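Local coordinates for protein HI1317 (Haemophilus influenzae, PDB 1JOV) that probably interconverts the alpha and beta anomers of glucose 6-phosphate, at residues Ser36-Gln41 and Asn67-Gly72. Sequence-based numbering, arbitrary orientation.
Sequences SLQGAQ and NAIRGG. With SO4 (sulfate ion), chain B.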
ATOM      1  N   SER A  36      -3.125   5.849  -8.663  1.00 19.01           N
ATOM      2  CA  SER A  36      -4.088   6.914  -8.586  1.00 21.31           C
ATOM      3  C   SER A  36      -3.334   8.212  -8.168  1.00 20.44           C
ATOM      4  O   SER A  36      -2.574   8.250  -7.173  1.00 17.36           O
ATOM      5  CB  SER A  36      -5.076   6.596  -7.458  1.00 18.37           C
ATOM      6  OG  SER A  36      -5.674   7.776  -6.968  1.00 19.27           O
ATOM      7  N   LEU A  37      -3.599   9.326  -8.819  1.00 15.67           N
ATOM      8  CA  LEU A  37      -2.958  10.589  -8.353  1.00 14.29           C
ATOM      9  C   LEU A  37      -3.564  11.065  -7.000  1.00 14.89           C
ATOM     10  O   LEU A  37      -2.925  11.797  -6.239  1.00 18.25           O
ATOM     11  CB  LEU A  37      -3.092  11.669  -9.422  1.00 19.70           C
ATOM     12  CG  LEU A  37      -2.369  11.454 -10.756  1.00 16.59           C
ATOM     13  CD1 LEU A  37      -2.302  12.769 -11.532  1.00 20.15           C
ATOM     14  CD2 LEU A  37      -0.969  10.886 -10.534  1.00 19.98           C
ATOM     15  N   GLN A  38      -4.780  10.582  -6.717  1.00 16.19           N
ATOM     16  CA  GLN A  38      -5.357  10.872  -5.433  1.00 19.55           C
ATOM     17  C   GLN A  38      -4.561   9.954  -4.465  1.00 15.04           C
ATOM     18  O   GLN A  38      -4.608   8.729  -4.585  1.00 17.40           O
ATOM     19  CB  GLN A  38      -6.836  10.579  -5.290  1.00 21.03           C
ATOM     20  CG  GLN A  38      -7.312  10.706  -3.851  1.00 17.94           C
ATOM     21  CD  GLN A  38      -8.781  10.423  -3.711  1.00 22.87           C
ATOM     22  OE1 GLN A  38      -9.605  11.180  -4.220  1.00 22.60           O
ATOM     23  NE2 GLN A  38      -9.340   9.406  -3.077  1.00 23.43           N
ATOM     24  N   GLY A  39      -3.881  10.540  -3.526  1.00 16.39           N
ATOM     25  CA  GLY A  39      -3.134   9.779  -2.497  1.00 15.58           C
ATOM     26  C   GLY A  39      -1.828   9.145  -3.064  1.00 15.44           C
ATOM     27  O   GLY A  39      -1.256   8.267  -2.362  1.00 14.92           O
ATOM     28  N   ALA A  40      -1.396   9.547  -4.251  1.00 15.12           N
ATOM     29  CA  ALA A  40      -0.224   8.906  -4.905  1.00 16.54           C
ATOM     30  C   ALA A  40      -0.321   7.417  -4.622  1.00 17.70           C
ATOM     31  O   ALA A  40       0.657   6.794  -4.108  1.00 14.42           O
ATOM     32  CB  ALA A  40       1.072   9.506  -4.288  1.00 16.61           C
ATOM     33  N   GLN A  41      -1.458   6.795  -4.934  1.00 13.10           N
ATOM     34  CA  GLN A  41      -1.737   5.477  -4.449  1.00 13.87           C
ATOM     35  C   GLN A  41      -1.559   4.363  -5.466  1.00 17.86           C
ATOM     36  O   GLN A  41      -2.304   4.274  -6.450  1.00 14.87           O
ATOM     37  CB  GLN A  41      -3.143   5.426  -3.847  1.00 13.49           C
ATOM     38  CG  GLN A  41      -3.460   4.217  -3.088  1.00 14.95           C
ATOM     39  CD  GLN A  41      -4.729   4.433  -2.265  1.00 15.52           C
ATOM     40  OE1 GLN A  41      -5.026   5.524  -1.790  1.00 16.84           O
ATOM     41  NE2 GLN A  41      -5.431   3.286  -2.031  1.00 16.45           N
ATOM     42  N   ASN A  67     -12.593  10.444  -1.372  1.00 23.12           N
ATOM     43  CA  ASN A  67     -12.954   9.230  -0.688  1.00 28.02           C
ATOM     44  C   ASN A  67     -11.809   8.187  -0.889  1.00 22.90           C
ATOM     45  O   ASN A  67     -11.487   7.893  -2.028  1.00 22.56           O
ATOM     46  CB  ASN A  67     -14.206   8.679  -1.373  1.00 28.34           C
ATOM     47  CG  ASN A  67     -14.716   7.441  -0.743  1.00 31.09           C
ATOM     48  OD1 ASN A  67     -14.597   6.354  -1.326  1.00 50.58           O
ATOM     49  ND2 ASN A  67     -15.246   7.545   0.500  1.00 36.65           N
ATOM     50  N   ALA A  68     -11.267   7.762   0.206  1.00 28.19           N
ATOM     51  CA  ALA A  68     -10.073   6.906   0.194  1.00 26.83           C
ATOM     52  C   ALA A  68     -10.357   5.695  -0.607  1.00 25.79           C
ATOM     53  O   ALA A  68     -11.445   5.103  -0.488  1.00 29.06           O
ATOM     54  CB  ALA A  68      -9.622   6.536   1.590  1.00 23.73           C
ATOM     55  N   ILE A  69      -9.437   5.319  -1.489  1.00 20.36           N
ATOM     56  CA  ILE A  69      -9.584   4.143  -2.297  1.00 20.67           C
ATOM     57  C   ILE A  69      -9.247   2.903  -1.493  1.00 22.20           C
ATOM     58  O   ILE A  69      -8.232   2.849  -0.798  1.00 20.43           O
ATOM     59  CB  ILE A  69      -8.637   4.233  -3.558  1.00 19.63           C
ATOM     60  CG1 ILE A  69      -9.084   5.394  -4.479  1.00 21.19           C
ATOM     61  CG2 ILE A  69      -8.471   2.913  -4.360  1.00 18.23           C
ATOM     62  CD1 ILE A  69      -7.940   5.873  -5.449  1.00 22.16           C
ATOM     63  N   ARG A  70     -10.096   1.864  -1.578  1.00 18.91           N
ATOM     64  CA  ARG A  70      -9.995   0.647  -0.823  1.00 19.63           C
ATOM     65  C   ARG A  70      -9.163  -0.362  -1.564  1.00 19.41           C
ATOM     66  O   ARG A  70      -9.614  -1.145  -2.447  1.00 21.26           O
ATOM     67  CB  ARG A  70     -11.429   0.054  -0.560  1.00 23.99           C
ATOM     68  CG  ARG A  70     -11.382  -1.195   0.209  1.00 24.81           C
ATOM     69  CD  ARG A  70     -10.867  -1.098   1.693  1.00 21.56           C
ATOM     70  NE  ARG A  70     -11.792  -0.376   2.570  1.00 22.01           N
ATOM     71  CZ  ARG A  70     -11.520   0.117   3.754  1.00 26.24           C
ATOM     72  NH1 ARG A  70     -10.330  -0.132   4.310  1.00 25.60           N
ATOM     73  NH2 ARG A  70     -12.455   0.797   4.463  1.00 28.26           N
ATOM     74  N   GLY A  71      -7.869  -0.405  -1.250  1.00 20.92           N
ATOM     75  CA  GLY A  71      -6.972  -1.338  -1.939  1.00 17.78           C
ATOM     76  C   GLY A  71      -5.636  -0.755  -2.340  1.00 15.62           C
ATOM     77  O   GLY A  71      -5.413   0.433  -2.131  1.00 19.64           O
ATOM     78  N   GLY A  72      -4.719  -1.508  -2.920  1.00 17.74           N
ATOM     79  CA  GLY A  72      -3.459  -0.884  -3.308  1.00 15.57           C
ATOM     80  C   GLY A  72      -2.575  -0.503  -2.111  1.00 16.94           C
ATOM     81  O   GLY A  72      -2.490  -1.253  -1.130  1.00 19.89           O
TER
HETATM   82  S   SO4 B 280     -10.737   3.111   6.532  1.00 53.11           S
HETATM   83  O1  SO4 B 280      -9.907   2.838   5.375  1.00 39.79           O
HETATM   84  O2  SO4 B 280      -9.883   2.942   7.668  1.00 43.29           O
HETATM   85  O3  SO4 B 280     -11.901   2.201   6.615  1.00 45.87           O
HETATM   86  O4  SO4 B 280     -11.302   4.429   6.414  1.00 39.75           O
HETATM   87  O   HOH W   1      -7.196   7.149  -1.952  1.00 22.47           O
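The amide nitrogen of Gln-41 is gripped by two backbone carbonyls across the contact, NE2 to Gly-71 O at 2.9 Å and NE2 to Ile-69 O at 3.1 Å. Both acceptors lie within 10° of the Gln-41 amide plane, as expected if each takes one N-H, which fixes the amide's rotation. The donor sits nearly in line with the Gly-71 C=O (167°) but well above the carbonyl plane of Ile-69. CG of Gln-41 is anti to the backbone N (chi1 -169°), and the extended chain beyond it carries the amide across to the loop. The other end of that amide is held by a water, which donates to Gln-41 OE1 (2.7 Å) and accepts from Ile-69 N (2.9 Å) and, weakly, from Gln-38 NE2. Gln-38, likewise extended, reaches Asn-67 O through NE2 at 2.8 Å, a weak, bent bond, while its OE1 accepts from Gly-66 N. The side chain of Ile-69 points toward segment 36-41, its CD1 lying 3.3 Å from Ser-36 OG and also against Ser-36 CB; that hydroxyl donates to Gln-38 O on an in-plane lone pair (2.8 Å). Arg-70 leaves the backbone away from segment 36-41; its NH2 bonds to O3 of a sulfate, probably from the crystallisation liquor, its NH1 to Tyr-152 OH. Segment 36-41, a beta-hairpin connection with a type II turn from Leu-37 to Ala-40, thus holds the 67-72 loop, whose Gly-71 lies about 7 Å from the side chain of His-150, predicted to be catalytic, in the beta-sandwich fold of the galactose mutarotase-like epimerases.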